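Local coordinates for cyclopropane-fatty-acyl-phospholipid synthase 1 (PDB 1KPG), which converts a double bond at the distal position of an alpha mycolic acid into a cyclopropane ring by transferring a methylene group from S-adenosyl-L-methionine, at residues L68-C73 / R132-G137; A138-G143 / L166-G171; F142-Y147 / G202-S207. One frame throughout, in Å; residues are numbered along the deposited sequence.

Contact 1 (L68-C73 / R132-G137); sequences LLDVGC and RIVSIG. With SAH (S-adenosyl-L-homocysteine), chain F; 16A (cetyl-trimethyl-ammonium), chain G.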
loop_
_atom_site.group_PDB
_atom_site.type_symbol
_atom_site.label_atom_id
_atom_site.label_comp_id
_atom_site.label_asym_id
_atom_site.label_seq_id
_atom_site.Cartn_x
_atom_site.Cartn_y
_atom_site.Cartn_z
ATOM N N LEU A 68 -7.653 -4.342 15.085
ATOM C CA LEU A 68 -6.641 -4.261 14.046
ATOM C C LEU A 68 -6.500 -2.836 13.528
ATOM O O LEU A 68 -7.494 -2.169 13.249
ATOM C CB LEU A 68 -7.006 -5.184 12.881
ATOM C CG LEU A 68 -6.148 -4.963 11.629
ATOM C CD1 LEU A 68 -4.733 -5.494 11.856
ATOM C CD2 LEU A 68 -6.802 -5.656 10.451
ATOM N N LEU A 69 -5.260 -2.375 13.400
ATOM C CA LEU A 69 -4.989 -1.039 12.891
ATOM C C LEU A 69 -4.478 -1.127 11.458
ATOM O O LEU A 69 -3.454 -1.761 11.202
ATOM C CB LEU A 69 -3.931 -0.347 13.746
ATOM C CG LEU A 69 -3.454 1.020 13.253
ATOM C CD1 LEU A 69 -4.588 2.020 13.352
ATOM C CD2 LEU A 69 -2.268 1.478 14.099
ATOM N N ASP A 70 -5.190 -0.494 10.528
ATOM C CA ASP A 70 -4.780 -0.488 9.128
ATOM C C ASP A 70 -4.211 0.889 8.809
ATOM O O ASP A 70 -4.955 1.867 8.690
ATOM C CB ASP A 70 -5.967 -0.770 8.193
ATOM C CG ASP A 70 -5.529 -0.990 6.747
ATOM O OD1 ASP A 70 -4.417 -0.555 6.385
ATOM O OD2 ASP A 70 -6.295 -1.594 5.966
ATOM N N VAL A 71 -2.892 0.967 8.693
ATOM C CA VAL A 71 -2.223 2.232 8.389
ATOM C C VAL A 71 -2.174 2.422 6.879
ATOM O O VAL A 71 -1.413 1.745 6.189
ATOM C CB VAL A 71 -0.787 2.251 8.962
ATOM C CG1 VAL A 71 -0.079 3.545 8.576
ATOM C CG2 VAL A 71 -0.840 2.115 10.470
ATOM N N GLY A 72 -2.991 3.351 6.382
ATOM C CA GLY A 72 -3.069 3.611 4.952
ATOM C C GLY A 72 -4.124 2.676 4.387
ATOM O O GLY A 72 -3.865 1.925 3.453
ATOM N N CYS A 73 -5.323 2.742 4.956
ATOM C CA CYS A 73 -6.429 1.862 4.584
ATOM C C CYS A 73 -7.011 1.964 3.180
ATOM O O CYS A 73 -7.852 1.148 2.806
ATOM C CB CYS A 73 -7.559 2.001 5.610
ATOM S SG CYS A 73 -8.368 3.625 5.652
ATOM N N ARG A 132 -2.918 -5.560 16.791
ATOM C CA ARG A 132 -2.127 -5.930 15.628
ATOM C C ARG A 132 -2.183 -4.780 14.632
ATOM O O ARG A 132 -3.098 -3.947 14.680
ATOM C CB ARG A 132 -2.699 -7.196 14.988
ATOM C CG ARG A 132 -2.686 -8.437 15.876
ATOM C CD ARG A 132 -1.285 -9.007 16.013
ATOM N NE ARG A 132 -1.256 -10.301 16.700
ATOM C CZ ARG A 132 -1.252 -10.468 18.022
ATOM N NH1 ARG A 132 -1.275 -9.424 18.841
ATOM N NH2 ARG A 132 -1.208 -11.694 18.529
ATOM N N ILE A 133 -1.210 -4.735 13.729
ATOM C CA ILE A 133 -1.157 -3.685 12.723
ATOM C C ILE A 133 -0.874 -4.257 11.340
ATOM O O ILE A 133 -0.112 -5.214 11.197
ATOM C CB ILE A 133 -0.051 -2.659 13.039
ATOM C CG1 ILE A 133 -0.235 -2.102 14.451
ATOM C CG2 ILE A 133 -0.089 -1.521 12.033
ATOM C CD1 ILE A 133 0.869 -1.148 14.868
ATOM N N VAL A 134 -1.508 -3.669 10.329
ATOM C CA VAL A 134 -1.307 -4.069 8.945
ATOM C C VAL A 134 -1.164 -2.771 8.162
ATOM O O VAL A 134 -1.877 -1.799 8.412
ATOM C CB VAL A 134 -2.505 -4.898 8.385
ATOM C CG1 VAL A 134 -3.755 -4.037 8.291
ATOM C CG2 VAL A 134 -2.149 -5.466 7.006
ATOM N N SER A 135 -0.209 -2.740 7.247
ATOM C CA SER A 135 0.020 -1.555 6.433
ATOM C C SER A 135 0.497 -2.042 5.073
ATOM O O SER A 135 1.566 -2.633 4.956
ATOM C CB SER A 135 1.078 -0.656 7.083
ATOM O OG SER A 135 1.256 0.533 6.333
ATOM N N ILE A 136 -0.308 -1.792 4.047
ATOM C CA ILE A 136 0.014 -2.237 2.698
ATOM C C ILE A 136 0.103 -1.080 1.697
ATOM O O ILE A 136 -0.901 -0.427 1.395
ATOM C CB ILE A 136 -1.046 -3.247 2.226
ATOM C CG1 ILE A 136 -1.066 -4.448 3.182
ATOM C CG2 ILE A 136 -0.773 -3.670 0.797
ATOM C CD1 ILE A 136 -2.333 -5.303 3.103
ATOM N N GLY A 137 1.313 -0.825 1.202
ATOM C CA GLY A 137 1.518 0.239 0.233
ATOM C C GLY A 137 1.448 1.680 0.722
ATOM O O GLY A 137 1.273 2.587 -0.085
HETATM N N SAH F . -3.617 -0.125 1.856
HETATM C CA SAH F . -4.524 0.209 0.754
HETATM C CB SAH F . -4.198 1.576 0.124
HETATM C CG SAH F . -2.782 1.776 -0.466
HETATM S SD SAH F . -2.547 3.411 -1.216
HETATM C C SAH F . -4.483 -0.863 -0.340
HETATM O O SAH F . -3.536 -1.676 -0.329
HETATM O OXT SAH F . -5.391 -0.872 -1.204
HETATM C "C5'" SAH F . -1.508 4.286 -0.002
HETATM C "C4'" SAH F . -2.323 4.597 1.246
HETATM O "O4'" SAH F . -1.538 4.975 2.408
HETATM C "C3'" SAH F . -3.350 5.711 1.048
HETATM O "O3'" SAH F . -4.598 5.283 1.624
HETATM C "C2'" SAH F . -2.741 6.881 1.792
HETATM O "O2'" SAH F . -3.738 7.827 2.169
HETATM C "C1'" SAH F . -2.101 6.188 2.943
HETATM N N9 SAH F . -1.080 6.958 3.676
HETATM C C8 SAH F . 0.178 7.605 3.196
HETATM N N7 SAH F . 0.860 8.201 4.120
HETATM C C5 SAH F . 0.088 7.983 5.284
HETATM C C6 SAH F . 0.274 8.371 6.651
HETATM N N6 SAH F . 1.339 9.081 7.067
HETATM N N1 SAH F . -0.681 7.992 7.567
HETATM C C2 SAH F . -1.755 7.278 7.167
HETATM N N3 SAH F . -2.046 6.852 5.926
HETATM C C4 SAH F . -1.081 7.238 5.021
HETATM C C1 16A G . 2.946 0.535 -8.355
HETATM C C2 16A G . 3.890 1.646 -7.887
HETATM C C3 16A G . 5.356 1.308 -8.201
HETATM C C4 16A G . 6.384 2.359 -7.758
HETATM C C5 16A G . 7.813 1.934 -8.140
HETATM C C6 16A G . 8.942 2.906 -7.739
HETATM C C7 16A G . 8.862 4.414 -8.105
HETATM C C8 16A G . 8.827 5.523 -7.024
HETATM C C9 16A G . 9.221 5.217 -5.559
HETATM C C10 16A G . 8.046 4.869 -4.650
HETATM C C11 16A G . 7.266 6.015 -3.953
HETATM C C12 16A G . 5.717 6.039 -3.962
HETATM C C13 16A G . 4.985 4.679 -3.878
HETATM C C14 16A G . 3.458 4.793 -3.886
HETATM C C15 16A G . 2.875 3.376 -4.038
HETATM C C16 16A G . 1.333 3.448 -4.141
HETATM N N1 16A G . 0.451 2.292 -4.272
HETATM C C17 16A G . -0.927 2.894 -4.390
HETATM C C18 16A G . 0.681 1.449 -5.515
HETATM C C19 16A G . 0.444 1.460 -3.006
HETATM O O HOH W 1 -2.571 -0.414 4.543
#
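With chi1 at -177°, Ser135 extends OG directly away from its own amide nitrogen, and the hydroxyl donates to the carbonyl oxygen of Val71 across the strand boundary (OG to O 2.9 Å), standing 22° out of the carbonyl plane. Val134 instead holds CG1 between its backbone N and carbonyl carbon (chi1 67°), and this methyl serves two neighbours on the other strand. CG1 of Val134 lies 3.8 Å from Asp70 CG, and 4.0 Å from Leu68 CD1. On the other face of the sheet Leu69 and Ile133 run side by side, pointing the same way, with Leu69 CD2 4.1 Å from Ile133 CG1; CG2 of Ile133 turns instead to the CG2 branch of Val71. Strands 68-71 and 132-136 are parallel and joined by three backbone bonds: Leu69 N to Arg132 O, Val134 N to Leu69 O, and Val71 N to Val134 O. They are the first and fourth strands of the seven-stranded Rossmann-like sheet of class I methyltransferases, with strand order 3-2-1-4-5-7-6. The chain leaves them in opposite senses, toward strand 89-94 on one side and strand 163-171 on the other, so the cleft at their C-terminal ends receives the cofactor, here as S-adenosylhomocysteine. Its amino group (SAH N) donates to Ile136 O at the end of one strand (2.8 Å) and to Gly72 O just past the end of the other (2.6 Å). Gly72 opens the glycine-rich loop that continues to Gly74 and Gly76. Just inside the cofactor's amino group a water fills the notch where the strands part, accepting from Ile136 N at 2.7 Å from the water oxygen and lying within donating range of Asp70 OD1 and Gly72 O.

Contact 2 (A138-G143 / L166-G171); sequences AFEHFG and LHTITG. With SAH (S-adenosyl-L-homocysteine), chain F; 16A (cetyl-trimethyl-ammonium), chain G; CO3 (carbonate ion), chain E.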
loop_
_atom_site.group_PDB
_atom_site.type_symbol
_atom_site.label_atom_id
_atom_site.label_comp_id
_atom_site.label_asym_id
_atom_site.label_seq_id
_atom_site.Cartn_x
_atom_site.Cartn_y
_atom_site.Cartn_z
ATOM N N ALA A 138 1.578 1.905 2.024
ATOM C CA ALA A 138 1.538 3.264 2.576
ATOM C C ALA A 138 2.936 3.732 2.997
ATOM O O ALA A 138 3.264 4.921 2.931
ATOM C CB ALA A 138 0.598 3.311 3.777
ATOM N N PHE A 139 3.752 2.776 3.426
ATOM C CA PHE A 139 5.112 3.031 3.880
ATOM C C PHE A 139 5.924 3.878 2.889
ATOM O O PHE A 139 6.770 4.681 3.286
ATOM C CB PHE A 139 5.812 1.685 4.116
ATOM C CG PHE A 139 7.161 1.800 4.761
ATOM C CD1 PHE A 139 7.276 2.029 6.129
ATOM C CD2 PHE A 139 8.321 1.671 4.001
ATOM C CE1 PHE A 139 8.533 2.126 6.738
ATOM C CE2 PHE A 139 9.581 1.769 4.596
ATOM C CZ PHE A 139 9.687 1.996 5.971
ATOM N N GLU A 140 5.661 3.698 1.598
ATOM C CA GLU A 140 6.378 4.431 0.560
ATOM C C GLU A 140 6.130 5.939 0.587
ATOM O O GLU A 140 6.882 6.709 -0.013
ATOM C CB GLU A 140 6.012 3.877 -0.822
ATOM C CG GLU A 140 6.260 2.380 -0.981
ATOM C CD GLU A 140 5.048 1.540 -0.623
ATOM O OE1 GLU A 140 4.329 1.888 0.337
ATOM O OE2 GLU A 140 4.820 0.514 -1.300
ATOM N N HIS A 141 5.079 6.350 1.288
ATOM C CA HIS A 141 4.716 7.757 1.401
ATOM C C HIS A 141 5.269 8.408 2.674
ATOM O O HIS A 141 5.219 9.629 2.833
ATOM C CB HIS A 141 3.190 7.901 1.416
ATOM C CG HIS A 141 2.533 7.661 0.092
ATOM N ND1 HIS A 141 2.616 8.556 -0.954
ATOM C CD2 HIS A 141 1.750 6.645 -0.345
ATOM C CE1 HIS A 141 1.911 8.103 -1.975
ATOM N NE2 HIS A 141 1.375 6.946 -1.632
ATOM N N PHE A 142 5.781 7.595 3.589
ATOM C CA PHE A 142 6.289 8.122 4.849
ATOM C C PHE A 142 7.529 8.994 4.689
ATOM O O PHE A 142 7.651 10.024 5.347
ATOM C CB PHE A 142 6.573 6.972 5.827
ATOM C CG PHE A 142 5.358 6.120 6.145
ATOM C CD1 PHE A 142 4.086 6.492 5.707
ATOM C CD2 PHE A 142 5.488 4.958 6.904
ATOM C CE1 PHE A 142 2.964 5.721 6.021
ATOM C CE2 PHE A 142 4.366 4.175 7.229
ATOM C CZ PHE A 142 3.104 4.559 6.785
ATOM N N GLY A 143 8.438 8.587 3.811
ATOM C CA GLY A 143 9.654 9.353 3.601
ATOM C C GLY A 143 10.771 8.875 4.509
ATOM O O GLY A 143 10.512 8.402 5.616
ATOM N N LEU A 166 4.034 -5.491 7.460
ATOM C CA LEU A 166 4.354 -4.336 6.650
ATOM C C LEU A 166 4.602 -4.815 5.227
ATOM O O LEU A 166 5.560 -5.534 4.953
ATOM C CB LEU A 166 5.601 -3.635 7.197
ATOM C CG LEU A 166 6.086 -2.402 6.425
ATOM C CD1 LEU A 166 5.000 -1.344 6.398
ATOM C CD2 LEU A 166 7.338 -1.855 7.081
ATOM N N HIS A 167 3.704 -4.424 4.332
ATOM C CA HIS A 167 3.786 -4.782 2.923
ATOM C C HIS A 167 4.159 -3.498 2.195
ATOM O O HIS A 167 3.397 -2.539 2.191
ATOM C CB HIS A 167 2.419 -5.313 2.462
ATOM C CG HIS A 167 2.266 -5.438 0.976
ATOM N ND1 HIS A 167 1.641 -6.516 0.385
ATOM C CD2 HIS A 167 2.580 -4.588 -0.032
ATOM C CE1 HIS A 167 1.576 -6.325 -0.919
ATOM N NE2 HIS A 167 2.139 -5.162 -1.199
ATOM N N THR A 168 5.336 -3.480 1.580
ATOM C CA THR A 168 5.788 -2.291 0.883
ATOM C C THR A 168 6.683 -2.599 -0.303
ATOM O O THR A 168 7.367 -3.625 -0.342
ATOM C CB THR A 168 6.566 -1.359 1.835
ATOM O OG1 THR A 168 7.101 -0.254 1.095
ATOM C CG2 THR A 168 7.721 -2.124 2.507
ATOM N N ILE A 169 6.662 -1.692 -1.269
ATOM C CA ILE A 169 7.489 -1.792 -2.458
ATOM C C ILE A 169 8.904 -1.481 -1.975
ATOM O O ILE A 169 9.082 -0.742 -1.009
ATOM C CB ILE A 169 7.044 -0.739 -3.508
ATOM C CG1 ILE A 169 5.724 -1.186 -4.141
ATOM C CG2 ILE A 169 8.130 -0.531 -4.567
ATOM C CD1 ILE A 169 4.974 -0.076 -4.848
ATOM N N THR A 170 9.899 -2.071 -2.623
ATOM C CA THR A 170 11.284 -1.834 -2.255
ATOM C C THR A 170 12.049 -1.782 -3.565
ATOM O O THR A 170 11.574 -2.293 -4.576
ATOM C CB THR A 170 11.838 -2.970 -1.354
ATOM O OG1 THR A 170 11.800 -4.215 -2.057
ATOM C CG2 THR A 170 11.003 -3.098 -0.092
ATOM N N GLY A 171 13.216 -1.157 -3.573
ATOM C CA GLY A 171 13.951 -1.096 -4.820
ATOM C C GLY A 171 15.452 -0.975 -4.696
ATOM O O GLY A 171 15.980 -0.681 -3.626
HETATM N N SAH F . -3.617 -0.125 1.856
HETATM C CA SAH F . -4.524 0.209 0.754
HETATM C CB SAH F . -4.198 1.576 0.124
HETATM C CG SAH F . -2.782 1.776 -0.466
HETATM S SD SAH F . -2.547 3.411 -1.216
HETATM C C SAH F . -4.483 -0.863 -0.340
HETATM O O SAH F . -3.536 -1.676 -0.329
HETATM O OXT SAH F . -5.391 -0.872 -1.204
HETATM C "C5'" SAH F . -1.508 4.286 -0.002
HETATM C "C4'" SAH F . -2.323 4.597 1.246
HETATM O "O4'" SAH F . -1.538 4.975 2.408
HETATM C "C3'" SAH F . -3.350 5.711 1.048
HETATM O "O3'" SAH F . -4.598 5.283 1.624
HETATM C "C2'" SAH F . -2.741 6.881 1.792
HETATM O "O2'" SAH F . -3.738 7.827 2.169
HETATM C "C1'" SAH F . -2.101 6.188 2.943
HETATM N N9 SAH F . -1.080 6.958 3.676
HETATM C C8 SAH F . 0.178 7.605 3.196
HETATM N N7 SAH F . 0.860 8.201 4.120
HETATM C C5 SAH F . 0.088 7.983 5.284
HETATM C C6 SAH F . 0.274 8.371 6.651
HETATM N N6 SAH F . 1.339 9.081 7.067
HETATM N N1 SAH F . -0.681 7.992 7.567
HETATM C C2 SAH F . -1.755 7.278 7.167
HETATM N N3 SAH F . -2.046 6.852 5.926
HETATM C C4 SAH F . -1.081 7.238 5.021
HETATM C C1 16A G . 2.946 0.535 -8.355
HETATM C C2 16A G . 3.890 1.646 -7.887
HETATM C C3 16A G . 5.356 1.308 -8.201
HETATM C C4 16A G . 6.384 2.359 -7.758
HETATM C C5 16A G . 7.813 1.934 -8.140
HETATM C C6 16A G . 8.942 2.906 -7.739
HETATM C C7 16A G . 8.862 4.414 -8.105
HETATM C C8 16A G . 8.827 5.523 -7.024
HETATM C C9 16A G . 9.221 5.217 -5.559
HETATM C C10 16A G . 8.046 4.869 -4.650
HETATM C C11 16A G . 7.266 6.015 -3.953
HETATM C C12 16A G . 5.717 6.039 -3.962
HETATM C C13 16A G . 4.985 4.679 -3.878
HETATM C C14 16A G . 3.458 4.793 -3.886
HETATM C C15 16A G . 2.875 3.376 -4.038
HETATM C C16 16A G . 1.333 3.448 -4.141
HETATM N N1 16A G . 0.451 2.292 -4.272
HETATM C C17 16A G . -0.927 2.894 -4.390
HETATM C C18 16A G . 0.681 1.449 -5.515
HETATM C C19 16A G . 0.444 1.460 -3.006
HETATM C C CO3 E . 2.298 -2.251 -2.936
HETATM O O1 CO3 E . 1.954 -1.119 -3.847
HETATM O O2 CO3 E . 1.827 -3.485 -3.202
HETATM O O3 CO3 E . 3.097 -2.036 -1.851
HETATM O O HOH W 2 2.804 0.042 4.195
#
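Phe139 and Thr168, their CA atoms 6.1 Å apart, are the nearest CA pair of the two segments, a tight turn and a strand. Residues 139-142 have helical backbone angles, and the turn is closed by His141 N bonding Ala138 O and Phe142 N bonding Phe139 O; residues 166-171 form the extended end of strand 163-171. A water accepting from Phe139 N donates weakly to His167 O, bridging the two backbones. Glu140 makes the direct polar link: its chain bends sharply at chi2 (91°), bringing OE2 to 2.9 Å from Ile169 N. The bond is almost straight at the hydrogen, but the amide arrives from above the carboxylate, 52° out of its plane. Thr168 slides past in the opposite direction with OG1 3.2 Å from Glu140 CD, while that hydroxyl donates to Ile169 O. This is the loop after the fourth strand of the Rossmann-like methyltransferase sheet, where the cofactor lies next to the detergent, which probably marks the lipid site. Glu140 CB touches the cetyl-trimethyl-ammonium chain, 3.3 Å from its C13, and Ala138 and His141 pack on S-adenosylhomocysteine. A carbonate ion, probably from the crystallisation liquor, is hydrogen-bonded to His167 NE2 (2.6 Å from carbonate O2), Tyr232 OH and Cys35 N; in bacterial cyclopropane fatty acid synthases a bicarbonate is thought to act as catalytic base. On the side toward helix 208-216, Leu166 sends CD2 over one face of the Phe139 ring, 4.3 Å from its centroid and 21° off the normal, as a CH-pi contact, and Leu166 CD1 rests 3.9 Å from Phe139 CB.

Contact 3 (F142-Y147 / G202-S207); sequences FGHERY and GGRLPS. With 16A (cetyl-trimethyl-ammonium), chain G; SAH (S-adenosyl-L-homocysteine), chain F.
Arg204 lays its guanidinium flat over the imidazole of His144, centres 4.1 Å apart and planes inclined by 25°, where two loops of the methyltransferase domain meet. Residues 142-147 are the last part of the loop between strand 132-136 of the Rossmann-like sheet and helix 147-157, and residues 202-207 join helices 185-199 and 208-216. The overlap is closest at NH1 of Arg204, 3.4 Å from CE1 of His144. Further back along the arginine, CD stands over the middle of the same ring, 3.8 Å from the centroid, so the aliphatic part makes a CH-pi contact and the guanidinium end a flat stack. A bend at chi2 (-71°) folds the arginine over the ring, and beyond it the chain is extended through to the guanidinium, which keeps NE and NH1 along the imidazole face. Both residues are exposed, and this face of the contact looks toward solvent.

Beneath them, on the buried side, Tyr147 brings its hydroxyl end against the other loop: OH is 3.3 Å from CG of Pro206 and 3.8 Å from CB of Arg204. The Tyr147 and Arg204 side chains meet nearly at right angles. One face of the Tyr147 ring is covered from its own loop by the backbone of Gly143 and His144, and the ring also stacks on Phe139. Both loops end at a helix start. Arg146 takes the N-cap position of helix 147-157, its N 3.0 Å from Gly143 O, and makes a salt bridge to Glu124; Ser207 caps Met210 N at the start of helix 208-216. The other side of the 202-207 loop runs along the detergent: Arg204 N is 3.4 Å from C11 of cetyl-trimethyl-ammonium, and Leu205 CB is 3.8 Å from its C9.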
loop_
_atom_site.group_PDB
_atom_site.type_symbol
_atom_site.label_atom_id
_atom_site.label_comp_id
_atom_site.label_asym_id
_atom_site.label_seq_id
_atom_site.Cartn_x
_atom_site.Cartn_y
_atom_site.Cartn_z
ATOM N N PHE A 142 5.781 7.595 3.589
ATOM C CA PHE A 142 6.289 8.122 4.849
ATOM C C PHE A 142 7.529 8.994 4.689
ATOM O O PHE A 142 7.651 10.024 5.347
ATOM C CB PHE A 142 6.573 6.972 5.827
ATOM C CG PHE A 142 5.358 6.120 6.145
ATOM C CD1 PHE A 142 4.086 6.492 5.707
ATOM C CD2 PHE A 142 5.488 4.958 6.904
ATOM C CE1 PHE A 142 2.964 5.721 6.021
ATOM C CE2 PHE A 142 4.366 4.175 7.229
ATOM C CZ PHE A 142 3.104 4.559 6.785
ATOM N N GLY A 143 8.438 8.587 3.811
ATOM C CA GLY A 143 9.654 9.353 3.601
ATOM C C GLY A 143 10.771 8.875 4.509
ATOM O O GLY A 143 10.512 8.402 5.616
ATOM N N HIS A 144 12.013 8.997 4.043
ATOM C CA HIS A 144 13.182 8.571 4.812
ATOM C C HIS A 144 13.228 9.158 6.226
ATOM O O HIS A 144 13.712 8.512 7.154
ATOM C CB HIS A 144 14.475 8.945 4.066
ATOM C CG HIS A 144 14.791 8.057 2.899
ATOM N ND1 HIS A 144 15.809 8.331 2.009
ATOM C CD2 HIS A 144 14.240 6.889 2.487
ATOM C CE1 HIS A 144 15.870 7.373 1.101
ATOM N NE2 HIS A 144 14.929 6.485 1.368
ATOM N N GLU A 145 12.718 10.376 6.383
ATOM C CA GLU A 145 12.724 11.066 7.672
ATOM C C GLU A 145 11.645 10.655 8.678
ATOM O O GLU A 145 11.591 11.199 9.786
ATOM C CB GLU A 145 12.641 12.578 7.447
ATOM C CG GLU A 145 11.489 13.016 6.553
ATOM C CD GLU A 145 11.674 12.581 5.109
ATOM O OE1 GLU A 145 12.637 13.048 4.463
ATOM O OE2 GLU A 145 10.859 11.771 4.621
ATOM N N ARG A 146 10.796 9.700 8.307
ATOM C CA ARG A 146 9.727 9.245 9.192
ATOM C C ARG A 146 9.833 7.753 9.498
ATOM O O ARG A 146 9.202 7.260 10.434
ATOM C CB ARG A 146 8.359 9.527 8.557
ATOM C CG ARG A 146 8.035 10.998 8.334
ATOM C CD ARG A 146 7.817 11.719 9.646
ATOM N NE ARG A 146 7.468 13.127 9.465
ATOM C CZ ARG A 146 6.306 13.565 8.995
ATOM N NH1 ARG A 146 5.357 12.709 8.646
ATOM N NH2 ARG A 146 6.091 14.869 8.881
ATOM N N TYR A 147 10.628 7.042 8.702
ATOM C CA TYR A 147 10.808 5.603 8.863
ATOM C C TYR A 147 11.019 5.175 10.306
ATOM O O TYR A 147 10.292 4.325 10.824
ATOM C CB TYR A 147 11.993 5.113 8.029
ATOM C CG TYR A 147 11.762 5.077 6.534
ATOM C CD1 TYR A 147 12.803 4.763 5.665
ATOM C CD2 TYR A 147 10.508 5.354 5.985
ATOM C CE1 TYR A 147 12.607 4.726 4.290
ATOM C CE2 TYR A 147 10.302 5.319 4.609
ATOM C CZ TYR A 147 11.356 5.005 3.768
ATOM O OH TYR A 147 11.175 4.976 2.403
ATOM N N GLY A 202 6.586 13.375 -3.000
ATOM C CA GLY A 202 7.068 13.010 -1.676
ATOM C C GLY A 202 7.350 11.528 -1.507
ATOM O O GLY A 202 7.849 11.096 -0.466
ATOM N N GLY A 203 7.035 10.742 -2.533
ATOM C CA GLY A 203 7.263 9.308 -2.460
ATOM C C GLY A 203 8.730 8.939 -2.381
ATOM O O GLY A 203 9.579 9.620 -2.951
ATOM N N ARG A 204 9.023 7.849 -1.677
ATOM C CA ARG A 204 10.392 7.375 -1.500
ATOM C C ARG A 204 10.478 5.862 -1.641
ATOM O O ARG A 204 9.656 5.135 -1.089
ATOM C CB ARG A 204 10.909 7.776 -0.120
ATOM C CG ARG A 204 11.690 9.063 -0.095
ATOM C CD ARG A 204 13.033 8.879 -0.772
ATOM N NE ARG A 204 13.865 10.070 -0.651
ATOM C CZ ARG A 204 15.102 10.169 -1.123
ATOM N NH1 ARG A 204 15.661 9.140 -1.753
ATOM N NH2 ARG A 204 15.782 11.298 -0.972
ATOM N N LEU A 205 11.487 5.394 -2.369
ATOM C CA LEU A 205 11.679 3.967 -2.574
ATOM C C LEU A 205 12.584 3.369 -1.499
ATOM O O LEU A 205 13.778 3.675 -1.427
ATOM C CB LEU A 205 12.288 3.708 -3.954
ATOM C CG LEU A 205 12.387 2.231 -4.351
ATOM C CD1 LEU A 205 10.990 1.625 -4.371
ATOM C CD2 LEU A 205 13.049 2.098 -5.722
ATOM N N PRO A 206 12.017 2.512 -0.638
ATOM C CA PRO A 206 12.736 1.843 0.453
ATOM C C PRO A 206 13.611 0.704 -0.072
ATOM O O PRO A 206 13.342 0.150 -1.141
ATOM C CB PRO A 206 11.605 1.294 1.332
ATOM C CG PRO A 206 10.411 2.136 0.966
ATOM C CD PRO A 206 10.568 2.295 -0.511
ATOM N N SER A 207 14.652 0.356 0.678
ATOM C CA SER A 207 15.518 -0.753 0.291
ATOM C C SER A 207 15.268 -1.850 1.320
ATOM O O SER A 207 14.979 -1.556 2.480
ATOM C CB SER A 207 16.994 -0.334 0.319
ATOM O OG SER A 207 17.466 -0.167 1.648
HETATM C C1 16A G . 2.946 0.535 -8.355
HETATM C C2 16A G . 3.890 1.646 -7.887
HETATM C C3 16A G . 5.356 1.308 -8.201
HETATM C C4 16A G . 6.384 2.359 -7.758
HETATM C C5 16A G . 7.813 1.934 -8.140
HETATM C C6 16A G . 8.942 2.906 -7.739
HETATM C C7 16A G . 8.862 4.414 -8.105
HETATM C C8 16A G . 8.827 5.523 -7.024
HETATM C C9 16A G . 9.221 5.217 -5.559
HETATM C C10 16A G . 8.046 4.869 -4.650
HETATM C C11 16A G . 7.266 6.015 -3.953
HETATM C C12 16A G . 5.717 6.039 -3.962
HETATM C C13 16A G . 4.985 4.679 -3.878
HETATM C C14 16A G . 3.458 4.793 -3.886
HETATM C C15 16A G . 2.875 3.376 -4.038
HETATM C C16 16A G . 1.333 3.448 -4.141
HETATM N N1 16A G . 0.451 2.292 -4.272
HETATM C C17 16A G . -0.927 2.894 -4.390
HETATM C C18 16A G . 0.681 1.449 -5.515
HETATM C C19 16A G . 0.444 1.460 -3.006
HETATM N N SAH F . -3.617 -0.125 1.856
HETATM C CA SAH F . -4.524 0.209 0.754
HETATM C CB SAH F . -4.198 1.576 0.124
HETATM C CG SAH F . -2.782 1.776 -0.466
HETATM S SD SAH F . -2.547 3.411 -1.216
HETATM C C SAH F . -4.483 -0.863 -0.340
HETATM O O SAH F . -3.536 -1.676 -0.329
HETATM O OXT SAH F . -5.391 -0.872 -1.204
HETATM C "C5'" SAH F . -1.508 4.286 -0.002
HETATM C "C4'" SAH F . -2.323 4.597 1.246
HETATM O "O4'" SAH F . -1.538 4.975 2.408
HETATM C "C3'" SAH F . -3.350 5.711 1.048
HETATM O "O3'" SAH F . -4.598 5.283 1.624
HETATM C "C2'" SAH F . -2.741 6.881 1.792
HETATM O "O2'" SAH F . -3.738 7.827 2.169
HETATM C "C1'" SAH F . -2.101 6.188 2.943
HETATM N N9 SAH F . -1.080 6.958 3.676
HETATM C C8 SAH F . 0.178 7.605 3.196
HETATM N N7 SAH F . 0.860 8.201 4.120
HETATM C C5 SAH F . 0.088 7.983 5.284
HETATM C C6 SAH F . 0.274 8.371 6.651
HETATM N N6 SAH F . 1.339 9.081 7.067
HETATM N N1 SAH F . -0.681 7.992 7.567
HETATM C C2 SAH F . -1.755 7.278 7.167
HETATM N N3 SAH F . -2.046 6.852 5.926
HETATM C C4 SAH F . -1.081 7.238 5.021
#

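Overall arrangement
Contact 2 is buried throughout and contact 1 nearly so; both reach the same sheet, contact 1 with two strands and contact 2 with one strand and a loop. Strands 132-136 and 163-171 are neighbours, and Ser135 O and Gly137 N probably bond the backbone of His167. Contact 1 is held mainly by regular parallel-strand bonds, contact 2 by a carboxylate reaching a strand amide, and contact 3, partly exposed, has no hydrogen bond between its segments and rests on a stack and apolar touches. Contacts 2 and 3 share Phe142 and Gly143, and Glu140 O probably accepts from Arg204 N. All three touch S-adenosylhomocysteine and the cetyl-trimethyl-ammonium chain.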